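Local structure of Adp-heptose LPS heptosyltransferase II (Escherichia coli, 1PSW) at residues L138-G143 against Q149-P154. The protein transfers the second heptose from ADP-L-glycero-beta-D-manno-heptose onto the heptosyl-Kdo2-lipid A module during synthesis of the lipopolysaccharide core. Sequence-based numbering, arbitrary orientation.
Sequences LAYDKG and QDLPQP
Tyr-140 is the one residue of 138-143 that meets 149-154, bringing its ring up to Leu-151 and Pro-152. Just before it, Ala-139 packs on Leu-20 and Leu-24 of helix 11-27. In Tyr-140 itself CB already points toward 149-154, and with CG anti to the carbonyl carbon (chi1 -64°) the ring continues that way. The CE2 side of the ring takes the Leu-151 methyl CD2, with CE2 and CD2 3.9 Å apart. Further out, the proline ring approaches obliquely from the opposite direction: Pro-152 CD lies 3.6 Å from Tyr-140 CZ and 3.5 Å from its OH. The hydroxyl of this buried residue finds a polar partner in a water 2.8 Å from Tyr-140 OH; this water in turn donates to Pro-152 O, also at 2.8 Å. A phenylalanine here would probably keep the apolar packing but leave that bridging water without its tyrosine anchor. Thr-23 and Arg-27 of helix 11-27 also touch the tyrosine side chain. A tyrosine and its water thus join two parts of the same irregular loop, the long connection between helices 131-137 and 164-173, in the N-terminal of the two Rossmann-like domains of the GT-B fold.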
ATOM      1  N   LEU A 138       0.770 -18.721   0.439  1.00 20.67           N
ATOM      2  CA  LEU A 138       2.090 -19.203   0.034  1.00 20.75           C
ATOM      3  C   LEU A 138       2.969 -19.679   1.185  1.00 22.20           C
ATOM      4  O   LEU A 138       3.918 -20.433   0.975  1.00 22.52           O
ATOM      5  CB  LEU A 138       2.834 -18.125  -0.755  1.00 20.38           C
ATOM      6  CG  LEU A 138       2.175 -17.661  -2.057  1.00 20.87           C
ATOM      7  CD1 LEU A 138       3.067 -16.618  -2.713  1.00 19.20           C
ATOM      8  CD2 LEU A 138       1.951 -18.843  -3.000  1.00 21.02           C
ATOM      9  N   ALA A 139       2.654 -19.241   2.400  1.00 21.77           N
ATOM     10  CA  ALA A 139       3.427 -19.628   3.571  1.00 23.97           C
ATOM     11  C   ALA A 139       3.075 -21.042   4.027  1.00 25.93           C
ATOM     12  O   ALA A 139       3.710 -21.583   4.932  1.00 28.05           O
ATOM     13  CB  ALA A 139       3.182 -18.640   4.709  1.00 21.41           C
ATOM     14  N   TYR A 140       2.061 -21.635   3.408  1.00 26.48           N
ATOM     15  CA  TYR A 140       1.641 -22.982   3.769  1.00 28.33           C
ATOM     16  C   TYR A 140       1.993 -23.995   2.690  1.00 29.83           C
ATOM     17  O   TYR A 140       2.198 -23.638   1.525  1.00 29.89           O
ATOM     18  CB  TYR A 140       0.135 -22.996   4.046  1.00 26.01           C
ATOM     19  CG  TYR A 140      -0.239 -22.145   5.238  1.00 24.53           C
ATOM     20  CD1 TYR A 140      -0.059 -22.613   6.537  1.00 22.30           C
ATOM     21  CD2 TYR A 140      -0.719 -20.846   5.069  1.00 22.87           C
ATOM     22  CE1 TYR A 140      -0.346 -21.806   7.641  1.00 20.67           C
ATOM     23  CE2 TYR A 140      -1.007 -20.033   6.161  1.00 21.07           C
ATOM     24  CZ  TYR A 140      -0.820 -20.519   7.442  1.00 21.66           C
ATOM     25  OH  TYR A 140      -1.125 -19.711   8.513  1.00 21.15           O
ATOM     26  N   ASP A 141       2.069 -25.265   3.079  1.00 33.27           N
ATOM     27  CA  ASP A 141       2.404 -26.329   2.136  1.00 36.94           C
ATOM     28  C   ASP A 141       1.361 -26.426   1.028  1.00 37.11           C
ATOM     29  O   ASP A 141       0.172 -26.223   1.262  1.00 35.56           O
ATOM     30  CB  ASP A 141       2.521 -27.669   2.865  1.00 40.70           C
ATOM     31  CG  ASP A 141       3.620 -27.667   3.911  1.00 44.41           C
ATOM     32  OD1 ASP A 141       4.770 -27.318   3.567  1.00 44.74           O
ATOM     33  OD2 ASP A 141       3.335 -28.018   5.077  1.00 47.73           O
ATOM     34  N   LYS A 142       1.821 -26.748  -0.175  1.00 40.26           N
ATOM     35  CA  LYS A 142       0.956 -26.854  -1.346  1.00 44.41           C
ATOM     36  C   LYS A 142      -0.355 -27.620  -1.146  1.00 46.52           C
ATOM     37  O   LYS A 142      -1.435 -27.027  -1.135  1.00 47.79           O
ATOM     38  CB  LYS A 142       1.734 -27.477  -2.510  1.00 44.97           C
ATOM     39  CG  LYS A 142       1.037 -27.352  -3.851  1.00 48.08           C
ATOM     40  CD  LYS A 142       1.826 -28.042  -4.946  1.00 50.09           C
ATOM     41  CE  LYS A 142       1.165 -27.858  -6.300  1.00 50.99           C
ATOM     42  NZ  LYS A 142       1.902 -28.581  -7.374  1.00 52.52           N
ATOM     43  N   GLY A 143      -0.263 -28.934  -0.987  1.00 48.12           N
ATOM     44  CA  GLY A 143      -1.463 -29.737  -0.818  1.00 50.33           C
ATOM     45  C   GLY A 143      -2.174 -29.628   0.519  1.00 51.31           C
ATOM     46  O   GLY A 143      -2.524 -30.645   1.119  1.00 53.37           O
ATOM     47  N   GLN A 149     -10.848 -20.366   3.084  1.00 25.94           N
ATOM     48  CA  GLN A 149     -11.467 -20.781   4.338  1.00 27.42           C
ATOM     49  C   GLN A 149     -10.565 -21.720   5.130  1.00 26.25           C
ATOM     50  O   GLN A 149     -10.723 -21.845   6.342  1.00 26.25           O
ATOM     51  CB  GLN A 149     -12.814 -21.453   4.066  1.00 30.86           C
ATOM     52  CG  GLN A 149     -13.543 -21.950   5.317  1.00 36.37           C
ATOM     53  CD  GLN A 149     -13.728 -20.866   6.374  1.00 40.92           C
ATOM     54  OE1 GLN A 149     -14.152 -19.748   6.068  1.00 42.41           O
ATOM     55  NE2 GLN A 149     -13.424 -21.199   7.629  1.00 41.06           N
ATOM     56  N   ASP A 150      -9.625 -22.379   4.454  1.00 25.29           N
ATOM     57  CA  ASP A 150      -8.709 -23.286   5.137  1.00 27.09           C
ATOM     58  C   ASP A 150      -7.586 -22.560   5.868  1.00 27.31           C
ATOM     59  O   ASP A 150      -6.899 -23.151   6.699  1.00 29.16           O
ATOM     60  CB  ASP A 150      -8.082 -24.277   4.158  1.00 28.30           C
ATOM     61  CG  ASP A 150      -9.099 -25.209   3.546  1.00 29.77           C
ATOM     62  OD1 ASP A 150     -10.083 -25.548   4.237  1.00 30.49           O
ATOM     63  OD2 ASP A 150      -8.902 -25.605   2.383  1.00 29.26           O
ATOM     64  N   LEU A 151      -7.392 -21.284   5.561  1.00 25.43           N
ATOM     65  CA  LEU A 151      -6.334 -20.518   6.200  1.00 25.56           C
ATOM     66  C   LEU A 151      -6.546 -20.363   7.694  1.00 26.66           C
ATOM     67  O   LEU A 151      -7.629 -19.974   8.139  1.00 26.20           O
ATOM     68  CB  LEU A 151      -6.222 -19.132   5.567  1.00 24.41           C
ATOM     69  CG  LEU A 151      -5.692 -19.055   4.141  1.00 24.74           C
ATOM     70  CD1 LEU A 151      -5.763 -17.612   3.665  1.00 24.37           C
ATOM     71  CD2 LEU A 151      -4.255 -19.572   4.092  1.00 24.13           C
ATOM     72  N   PRO A 152      -5.515 -20.681   8.493  1.00 26.97           N
ATOM     73  CA  PRO A 152      -5.631 -20.549   9.947  1.00 27.85           C
ATOM     74  C   PRO A 152      -6.027 -19.115  10.303  1.00 28.89           C
ATOM     75  O   PRO A 152      -5.428 -18.161   9.807  1.00 27.53           O
ATOM     76  CB  PRO A 152      -4.228 -20.901  10.432  1.00 27.70           C
ATOM     77  CG  PRO A 152      -3.787 -21.921   9.436  1.00 28.95           C
ATOM     78  CD  PRO A 152      -4.237 -21.318   8.124  1.00 26.92           C
ATOM     79  N   GLN A 153      -7.033 -18.975  11.158  1.00 29.92           N
ATOM     80  CA  GLN A 153      -7.518 -17.669  11.573  1.00 30.96           C
ATOM     81  C   GLN A 153      -7.001 -17.353  12.973  1.00 30.36           C
ATOM     82  O   GLN A 153      -6.723 -18.256  13.758  1.00 31.23           O
ATOM     83  CB  GLN A 153      -9.050 -17.660  11.569  1.00 34.63           C
ATOM     84  CG  GLN A 153      -9.669 -17.872  10.189  1.00 39.00           C
ATOM     85  CD  GLN A 153      -9.770 -16.588   9.385  1.00 42.41           C
ATOM     86  OE1 GLN A 153      -9.678 -16.603   8.159  1.00 43.72           O
ATOM     87  NE2 GLN A 153      -9.982 -15.472  10.072  1.00 43.71           N
ATOM     88  N   PRO A 154      -6.850 -16.060  13.301  1.00 27.67           N
ATOM     89  CA  PRO A 154      -7.121 -14.904  12.441  1.00 26.63           C
ATOM     90  C   PRO A 154      -5.977 -14.653  11.465  1.00 24.11           C
ATOM     91  O   PRO A 154      -4.830 -14.999  11.748  1.00 21.77           O
ATOM     92  CB  PRO A 154      -7.267 -13.764  13.445  1.00 27.50           C
ATOM     93  CG  PRO A 154      -6.272 -14.143  14.497  1.00 26.76           C
ATOM     94  CD  PRO A 154      -6.551 -15.622  14.677  1.00 27.83           C
TER
HETATM   95  O   HOH W   1      -3.238 -17.868   8.020  1.00 18.72           O